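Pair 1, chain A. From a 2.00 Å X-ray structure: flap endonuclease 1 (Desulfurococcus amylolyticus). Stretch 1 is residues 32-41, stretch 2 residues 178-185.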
# COMPACT_ATOMS: atom_id res chain seq x y z
N ILE A 32 -15.90 11.50 -4.92
CA ILE A 32 -16.23 12.12 -3.63
C ILE A 32 -15.03 12.89 -3.04
O ILE A 32 -15.20 13.91 -2.37
CB ILE A 32 -16.88 11.10 -2.64
CG1 ILE A 32 -18.41 11.14 -2.74
CG2 ILE A 32 -16.49 11.37 -1.19
CD1 ILE A 32 -19.02 10.11 -3.68
N LEU A 33 -13.81 12.41 -3.32
CA LEU A 33 -12.58 13.04 -2.82
C LEU A 33 -12.03 14.14 -3.74
O LEU A 33 -10.89 14.59 -3.56
CB LEU A 33 -11.51 11.98 -2.57
CG LEU A 33 -11.76 10.92 -1.49
CD1 LEU A 33 -10.74 9.78 -1.60
CD2 LEU A 33 -11.73 11.52 -0.09
N HIS A 34 -12.82 14.57 -4.72
CA HIS A 34 -12.39 15.58 -5.70
C HIS A 34 -11.80 16.79 -4.99
O HIS A 34 -12.34 17.26 -3.99
CB HIS A 34 -13.56 16.02 -6.60
CG HIS A 34 -14.56 16.90 -5.91
ND1 HIS A 34 -14.43 18.27 -5.85
CD2 HIS A 34 -15.69 16.60 -5.22
CE1 HIS A 34 -15.45 18.78 -5.17
NE2 HIS A 34 -16.23 17.78 -4.78
N GLY A 35 -10.68 17.28 -5.52
CA GLY A 35 -10.00 18.44 -4.96
C GLY A 35 -9.06 18.16 -3.79
O GLY A 35 -8.30 19.03 -3.40
N LYS A 36 -9.12 16.95 -3.23
CA LYS A 36 -8.26 16.60 -2.08
C LYS A 36 -6.86 16.16 -2.50
O LYS A 36 -6.68 15.54 -3.55
CB LYS A 36 -8.90 15.52 -1.19
CG LYS A 36 -10.27 15.90 -0.59
CD LYS A 36 -10.13 16.87 0.58
CE LYS A 36 -11.38 17.76 0.76
NZ LYS A 36 -12.65 16.98 0.72
N ILE A 37 -5.88 16.51 -1.68
CA ILE A 37 -4.51 16.03 -1.86
C ILE A 37 -4.38 14.73 -1.09
O ILE A 37 -4.65 14.68 0.11
CB ILE A 37 -3.47 17.06 -1.38
CG1 ILE A 37 -3.64 18.38 -2.15
CG2 ILE A 37 -2.03 16.48 -1.52
CD1 ILE A 37 -2.84 19.57 -1.60
N ILE A 38 -3.98 13.66 -1.78
CA ILE A 38 -3.82 12.36 -1.14
C ILE A 38 -2.37 11.94 -1.26
O ILE A 38 -1.81 11.92 -2.37
CB ILE A 38 -4.76 11.28 -1.77
CG1 ILE A 38 -6.23 11.69 -1.67
CG2 ILE A 38 -4.53 9.90 -1.13
CD1 ILE A 38 -6.76 11.83 -0.27
N VAL A 39 -1.74 11.63 -0.12
CA VAL A 39 -0.36 11.18 -0.15
C VAL A 39 -0.28 9.65 -0.15
O VAL A 39 -0.66 8.99 0.81
CB VAL A 39 0.52 11.87 0.94
CG1 VAL A 39 -0.01 11.64 2.34
CG2 VAL A 39 1.99 11.44 0.82
N ILE A 40 0.22 9.10 -1.25
CA ILE A 40 0.17 7.66 -1.49
C ILE A 40 1.52 7.02 -1.21
O ILE A 40 2.53 7.38 -1.82
CB ILE A 40 -0.25 7.36 -2.96
CG1 ILE A 40 -1.57 8.08 -3.29
CG2 ILE A 40 -0.36 5.83 -3.19
CD1 ILE A 40 -1.86 8.17 -4.81
N ASP A 41 1.53 6.07 -0.28
CA ASP A 41 2.77 5.38 0.01
C ASP A 41 3.22 4.65 -1.25
O ASP A 41 2.46 3.88 -1.84
CB ASP A 41 2.64 4.43 1.18
CG ASP A 41 3.96 3.79 1.54
OD1 ASP A 41 4.74 4.43 2.27
OD2 ASP A 41 4.22 2.67 1.07
N GLY A 178 -0.98 19.27 7.60
CA GLY A 178 -2.05 19.88 6.80
C GLY A 178 -1.67 20.02 5.33
O GLY A 178 -2.23 20.85 4.62
N ASP A 179 -0.72 19.21 4.87
CA ASP A 179 -0.23 19.29 3.50
C ASP A 179 -0.83 18.22 2.60
O ASP A 179 -0.53 18.17 1.41
CB ASP A 179 1.30 19.26 3.46
CG ASP A 179 1.93 20.54 4.00
OD1 ASP A 179 1.31 21.61 3.89
OD2 ASP A 179 3.04 20.47 4.56
N ALA A 180 -1.66 17.36 3.19
CA ALA A 180 -2.47 16.40 2.46
C ALA A 180 -3.68 16.10 3.31
O ALA A 180 -3.65 16.26 4.52
CB ALA A 180 -1.70 15.11 2.16
N TYR A 181 -4.75 15.67 2.65
CA TYR A 181 -5.99 15.34 3.33
C TYR A 181 -5.88 14.00 4.06
O TYR A 181 -6.39 13.85 5.17
CB TYR A 181 -7.14 15.31 2.31
CG TYR A 181 -8.43 14.77 2.87
CD1 TYR A 181 -9.22 15.53 3.73
CD2 TYR A 181 -8.86 13.48 2.54
CE1 TYR A 181 -10.43 15.02 4.25
CE2 TYR A 181 -10.04 12.96 3.04
CZ TYR A 181 -10.82 13.73 3.89
OH TYR A 181 -11.98 13.19 4.37
N ALA A 182 -5.22 13.03 3.44
CA ALA A 182 -5.12 11.68 3.99
C ALA A 182 -3.94 10.96 3.38
O ALA A 182 -3.47 11.33 2.31
CB ALA A 182 -6.42 10.91 3.72
N SER A 183 -3.45 9.94 4.08
CA SER A 183 -2.45 9.03 3.55
C SER A 183 -3.20 7.90 2.88
O SER A 183 -4.39 7.68 3.16
CB SER A 183 -1.51 8.51 4.66
OG SER A 183 -2.24 8.07 5.79
N ALA A 184 -2.55 7.20 1.95
CA ALA A 184 -3.20 6.11 1.24
C ALA A 184 -2.27 4.91 1.12
O ALA A 184 -1.12 5.04 0.68
CB ALA A 184 -3.69 6.56 -0.16
N SER A 185 -2.80 3.75 1.50
CA SER A 185 -2.04 2.50 1.54
C SER A 185 -3.01 1.38 1.86
O SER A 185 -4.11 1.64 2.34
CB SER A 185 -0.98 2.57 2.65
OG SER A 185 -0.21 1.38 2.69
O HOH W 1 0.04 3.13 -1.07

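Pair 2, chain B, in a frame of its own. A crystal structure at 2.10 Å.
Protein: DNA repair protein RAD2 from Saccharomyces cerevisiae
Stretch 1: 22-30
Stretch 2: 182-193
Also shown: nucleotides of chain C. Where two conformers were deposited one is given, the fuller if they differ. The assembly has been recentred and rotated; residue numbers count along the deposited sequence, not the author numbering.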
# COMPACT_ATOMS: atom_id res chain seq x y z
N GLU B 22 -37.76 -11.45 -9.61
CA GLU B 22 -38.70 -12.42 -10.14
C GLU B 22 -39.16 -12.04 -11.54
O GLU B 22 -39.54 -10.90 -11.77
CB GLU B 22 -39.91 -12.57 -9.21
CG GLU B 22 -40.95 -13.53 -9.74
CD GLU B 22 -42.14 -13.69 -8.81
OE1 GLU B 22 -43.29 -13.55 -9.30
OE2 GLU B 22 -41.94 -13.96 -7.61
N ASP B 23 -39.10 -13.01 -12.46
CA ASP B 23 -39.47 -12.84 -13.87
C ASP B 23 -38.51 -12.00 -14.72
O ASP B 23 -38.71 -11.86 -15.93
CB ASP B 23 -40.91 -12.34 -14.04
CG ASP B 23 -41.93 -13.32 -13.50
OD1 ASP B 23 -41.74 -14.53 -13.73
OD2 ASP B 23 -42.90 -12.88 -12.84
N LYS B 24 -37.46 -11.45 -14.11
CA LYS B 24 -36.46 -10.71 -14.88
C LYS B 24 -35.73 -11.63 -15.85
O LYS B 24 -35.34 -12.74 -15.48
CB LYS B 24 -35.44 -10.05 -13.95
CG LYS B 24 -35.62 -8.54 -13.77
CD LYS B 24 -37.05 -8.20 -13.40
CE LYS B 24 -37.26 -6.69 -13.36
NZ LYS B 24 -36.31 -6.02 -12.43
N ARG B 25 -35.57 -11.18 -17.09
CA ARG B 25 -34.72 -11.87 -18.05
C ARG B 25 -33.31 -11.36 -17.77
O ARG B 25 -33.08 -10.15 -17.75
CB ARG B 25 -35.11 -11.53 -19.50
CG ARG B 25 -36.52 -11.97 -19.91
CD ARG B 25 -36.96 -11.27 -21.19
NE ARG B 25 -36.85 -9.81 -21.01
CZ ARG B 25 -36.76 -8.93 -22.01
NH1 ARG B 25 -36.76 -9.34 -23.27
NH2 ARG B 25 -36.65 -7.65 -21.73
N MET B 26 -32.36 -12.27 -17.54
CA MET B 26 -31.01 -11.87 -17.14
C MET B 26 -29.96 -12.55 -18.00
O MET B 26 -29.92 -13.78 -18.09
CB MET B 26 -30.76 -12.23 -15.67
CG MET B 26 -31.57 -11.44 -14.67
SD MET B 26 -30.93 -9.76 -14.45
CE MET B 26 -31.26 -9.58 -12.69
N ALA B 27 -29.10 -11.77 -18.66
CA ALA B 27 -27.97 -12.36 -19.35
C ALA B 27 -26.98 -12.83 -18.29
O ALA B 27 -26.54 -12.04 -17.45
CB ALA B 27 -27.31 -11.34 -20.27
N VAL B 28 -26.63 -14.11 -18.31
CA VAL B 28 -25.66 -14.60 -17.33
C VAL B 28 -24.31 -14.75 -18.01
O VAL B 28 -24.17 -15.52 -18.97
CB VAL B 28 -26.10 -15.93 -16.69
CG1 VAL B 28 -25.08 -16.40 -15.66
CG2 VAL B 28 -27.48 -15.76 -16.04
N ASP B 29 -23.33 -14.00 -17.52
CA ASP B 29 -21.97 -14.08 -18.05
C ASP B 29 -21.28 -15.26 -17.37
O ASP B 29 -20.82 -15.15 -16.24
CB ASP B 29 -21.21 -12.76 -17.82
CG ASP B 29 -19.70 -12.88 -18.06
OD1 ASP B 29 -19.25 -13.88 -18.67
OD2 ASP B 29 -18.96 -11.96 -17.65
N ALA B 30 -21.22 -16.39 -18.06
CA ALA B 30 -20.71 -17.60 -17.42
C ALA B 30 -19.33 -17.95 -17.94
O ALA B 30 -18.88 -19.08 -17.78
CB ALA B 30 -21.68 -18.75 -17.64
N LEU B 182 -30.52 -4.49 -26.94
CA LEU B 182 -31.57 -4.91 -27.86
C LEU B 182 -32.82 -5.35 -27.11
O LEU B 182 -33.73 -5.92 -27.72
CB LEU B 182 -31.09 -6.06 -28.73
CG LEU B 182 -29.91 -5.76 -29.65
CD1 LEU B 182 -29.32 -7.06 -30.17
CD2 LEU B 182 -30.37 -4.88 -30.80
N ASN B 183 -32.85 -5.12 -25.81
CA ASN B 183 -33.98 -5.51 -24.96
C ASN B 183 -34.32 -7.01 -25.03
O ASN B 183 -35.48 -7.41 -24.90
CB ASN B 183 -35.21 -4.64 -25.28
CG ASN B 183 -36.31 -4.77 -24.24
OD1 ASN B 183 -36.04 -4.79 -23.03
ND2 ASN B 183 -37.55 -4.88 -24.71
N LEU B 184 -33.31 -7.84 -25.23
CA LEU B 184 -33.51 -9.28 -25.21
C LEU B 184 -33.46 -9.80 -23.77
O LEU B 184 -33.95 -10.90 -23.48
CB LEU B 184 -32.46 -9.98 -26.07
CG LEU B 184 -32.51 -9.62 -27.56
CD1 LEU B 184 -31.50 -10.44 -28.36
CD2 LEU B 184 -33.92 -9.80 -28.12
N VAL B 185 -32.85 -9.00 -22.88
CA VAL B 185 -32.84 -9.27 -21.45
C VAL B 185 -33.14 -7.98 -20.69
O VAL B 185 -33.19 -6.91 -21.29
CB VAL B 185 -31.49 -9.84 -20.98
CG1 VAL B 185 -31.17 -11.14 -21.70
CG2 VAL B 185 -30.36 -8.81 -21.19
N ASP B 186 -33.32 -8.08 -19.38
CA ASP B 186 -33.62 -6.91 -18.56
C ASP B 186 -32.45 -6.50 -17.69
O ASP B 186 -32.49 -5.44 -17.05
CB ASP B 186 -34.81 -7.20 -17.65
CG ASP B 186 -36.02 -7.63 -18.41
OD1 ASP B 186 -36.36 -6.95 -19.40
OD2 ASP B 186 -36.62 -8.65 -18.03
N GLY B 187 -31.42 -7.34 -17.65
CA GLY B 187 -30.28 -7.07 -16.78
C GLY B 187 -29.14 -8.01 -17.10
O GLY B 187 -29.30 -8.96 -17.89
N ILE B 188 -27.97 -7.74 -16.52
CA ILE B 188 -26.80 -8.56 -16.76
C ILE B 188 -26.19 -9.02 -15.44
O ILE B 188 -25.91 -8.22 -14.54
CB ILE B 188 -25.72 -7.81 -17.58
CG1 ILE B 188 -26.29 -7.34 -18.92
CG2 ILE B 188 -24.52 -8.72 -17.81
CD1 ILE B 188 -25.37 -6.30 -19.66
N ILE B 189 -26.00 -10.33 -15.32
CA ILE B 189 -25.36 -10.87 -14.14
C ILE B 189 -23.90 -11.14 -14.49
O ILE B 189 -23.60 -12.01 -15.32
CB ILE B 189 -26.08 -12.16 -13.65
CG1 ILE B 189 -27.47 -11.83 -13.10
CG2 ILE B 189 -25.26 -12.86 -12.57
CD1 ILE B 189 -28.41 -13.06 -12.98
N THR B 190 -23.01 -10.35 -13.89
CA THR B 190 -21.56 -10.50 -14.10
C THR B 190 -20.84 -9.79 -12.97
O THR B 190 -21.43 -8.93 -12.31
CB THR B 190 -21.09 -9.88 -15.45
OG1 THR B 190 -19.70 -10.19 -15.64
CG2 THR B 190 -21.24 -8.34 -15.43
N ASP B 191 -19.59 -10.15 -12.73
CA ASP B 191 -18.78 -9.40 -11.79
C ASP B 191 -17.66 -8.64 -12.51
O ASP B 191 -16.84 -7.97 -11.87
CB ASP B 191 -18.18 -10.32 -10.74
CG ASP B 191 -19.23 -11.03 -9.91
OD1 ASP B 191 -20.37 -10.52 -9.82
OD2 ASP B 191 -18.91 -12.10 -9.35
N ASP B 192 -17.62 -8.76 -13.83
CA ASP B 192 -16.50 -8.22 -14.60
C ASP B 192 -16.79 -6.78 -15.05
O ASP B 192 -17.68 -6.56 -15.87
CB ASP B 192 -16.19 -9.11 -15.81
CG ASP B 192 -14.84 -8.77 -16.46
OD1 ASP B 192 -14.61 -7.58 -16.77
OD2 ASP B 192 -14.01 -9.67 -16.64
N SER B 193 -16.02 -5.83 -14.53
CA SER B 193 -16.24 -4.41 -14.83
C SER B 193 -16.16 -4.02 -16.31
O SER B 193 -16.63 -2.95 -16.68
CB SER B 193 -15.30 -3.53 -14.01
OG SER B 193 -13.94 -3.90 -14.20
P DA C 5 -12.70 -7.46 -12.21
OP1 DA C 5 -13.86 -6.62 -12.65
OP2 DA C 5 -11.31 -7.02 -12.49
O5' DA C 5 -12.78 -7.78 -10.64
C5' DA C 5 -13.95 -8.42 -10.11
C4' DA C 5 -13.88 -8.55 -8.60
O4' DA C 5 -12.91 -9.56 -8.24
C3' DA C 5 -13.47 -7.28 -7.85
O3' DA C 5 -14.35 -7.14 -6.74
C2' DA C 5 -12.02 -7.55 -7.43
C1' DA C 5 -12.01 -9.07 -7.27
N9 DA C 5 -10.75 -9.76 -7.55
C8 DA C 5 -9.94 -9.63 -8.66
N7 DA C 5 -8.88 -10.41 -8.63
C5 DA C 5 -9.01 -11.11 -7.44
C6 DA C 5 -8.20 -12.10 -6.82
N6 DA C 5 -7.07 -12.57 -7.37
N1 DA C 5 -8.62 -12.59 -5.63
C2 DA C 5 -9.75 -12.13 -5.09
N3 DA C 5 -10.59 -11.20 -5.58
C4 DA C 5 -10.15 -10.73 -6.76
P DG C 4 -9.50 -12.61 -15.66
OP1 DG C 4 -9.69 -12.02 -17.01
OP2 DG C 4 -8.14 -12.66 -15.05
O5' DG C 4 -10.45 -11.86 -14.62
C5' DG C 4 -11.84 -11.79 -14.84
C4' DG C 4 -12.46 -11.11 -13.64
O4' DG C 4 -12.27 -11.91 -12.44
C3' DG C 4 -11.88 -9.73 -13.31
O3' DG C 4 -12.97 -8.90 -12.90
C2' DG C 4 -10.88 -10.00 -12.18
C1' DG C 4 -11.52 -11.19 -11.46
N9 DG C 4 -10.58 -12.16 -10.91
C8 DG C 4 -9.38 -12.58 -11.44
N7 DG C 4 -8.79 -13.50 -10.71
C5 DG C 4 -9.64 -13.70 -9.64
C6 DG C 4 -9.53 -14.58 -8.54
O6 DG C 4 -8.60 -15.37 -8.29
N1 DG C 4 -10.62 -14.46 -7.68
C2 DG C 4 -11.70 -13.61 -7.88
N2 DG C 4 -12.69 -13.63 -6.96
N3 DG C 4 -11.82 -12.79 -8.92
C4 DG C 4 -10.76 -12.89 -9.76
O HOH W 2 -39.31 -9.29 -17.79

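The sharpest difference lies where the second stretch enters the sheet: A:Tyr181 of pair 1 and B:Asp186 of pair 2 have CA atoms 0.4 Å apart after superposition, yet one packs an aromatic ring against the first stretch and the other offers a carboxylate. In pair 1 the ring takes the aliphatic part of A:Lys36 over one face, with CD 3.9 Å from the centroid of the A:Tyr181 ring, and the A:Lys36 ammonium makes a cation-pi contact, NZ lying 4.9 Å from the same centroid. A:Ile38 CD1 meets the ring edge, 3.9 Å from A:Tyr181 CD2, and A:Leu33 CD2 lies 3.8 Å from A:Tyr181 CE2. In pair 2 the charge is met instead by B:Arg25, the counterpart of A:Ile37. Its NH2 forms a salt bridge with B:Asp186 OD1 at a very short 2.5 Å, while B:Asp186 OD2 accepts the backbone N of B:Arg25 at 2.9 Å and, weakly, its NE at 3.2 Å. The same guanidinium reaches the preceding loop: B:Arg25 NH1 donates to B:Asn183 O (2.8 Å) and NH2 to B:Asn183 OD1 (3.2 Å). A:Ile37, having no polar group in its side chain, simply rests its CG2 3.9 Å from A:Ala180 CB.

Beneath these differences the backbones agree to 0.5 Å RMSD over 14 central residues. Each pair joins two parallel strands, crossing at -33° in pair 1 and -31° in pair 2. The ladder begins alike, with A:Tyr181 N to A:Ile37 O at 2.7 Å and B:Asp186 N to B:Arg25 O at 2.6 Å. It continues through A:Val39 N to A:Ala182 O (3.0 Å) and A:Ala184 N to A:Val39 O (2.8 Å), matched by B:Ala27 N to B:Gly187 O (2.9 Å) and B:Ile189 N to B:Ala27 O (2.8 Å). The last rungs, A:Asp41 N to A:Ala184 O and B:Asp29 N to B:Ile189 O, both span 3.0 Å.

On the sheet face bearing A:Ile38, A:Ile40 and A:Ala184, bulk sits mainly on the first strand: A:Ile38 CG2 approaches A:Ala184 CB to 3.6 Å. Pair 2 fills the matching face from both strands, B:Ile189 CD1 lying 3.7 Å from B:Met26 CB and 4.2 Å from B:Val28 CG2. B:Gly187, matching A:Ala182, leaves room for B:Met26, since an ideal CB there would clash with B:Met26 SD at 2.7 Å. On the other face, A:Val39 CG1 lies 3.9 Å from A:Ala180 CB; pair 2 reverses the sizes, B:Ala27 CB lying 4.1 Å from B:Val185 CG2.

At the far end the aspartates A:Asp41 and B:Asp29 coincide within 0.3 Å at CA, but their links across differ. B:Thr190 OG1 donates to B:Asp29 OD2 at 2.8 Å, whereas A:Asp41 CB and A:Ser185 CB merely approach to 4.3 Å. In pair 1 a water donates to A:Asp41 O (2.6 Å) and A:Ala184 O (2.8 Å), bridging the strands.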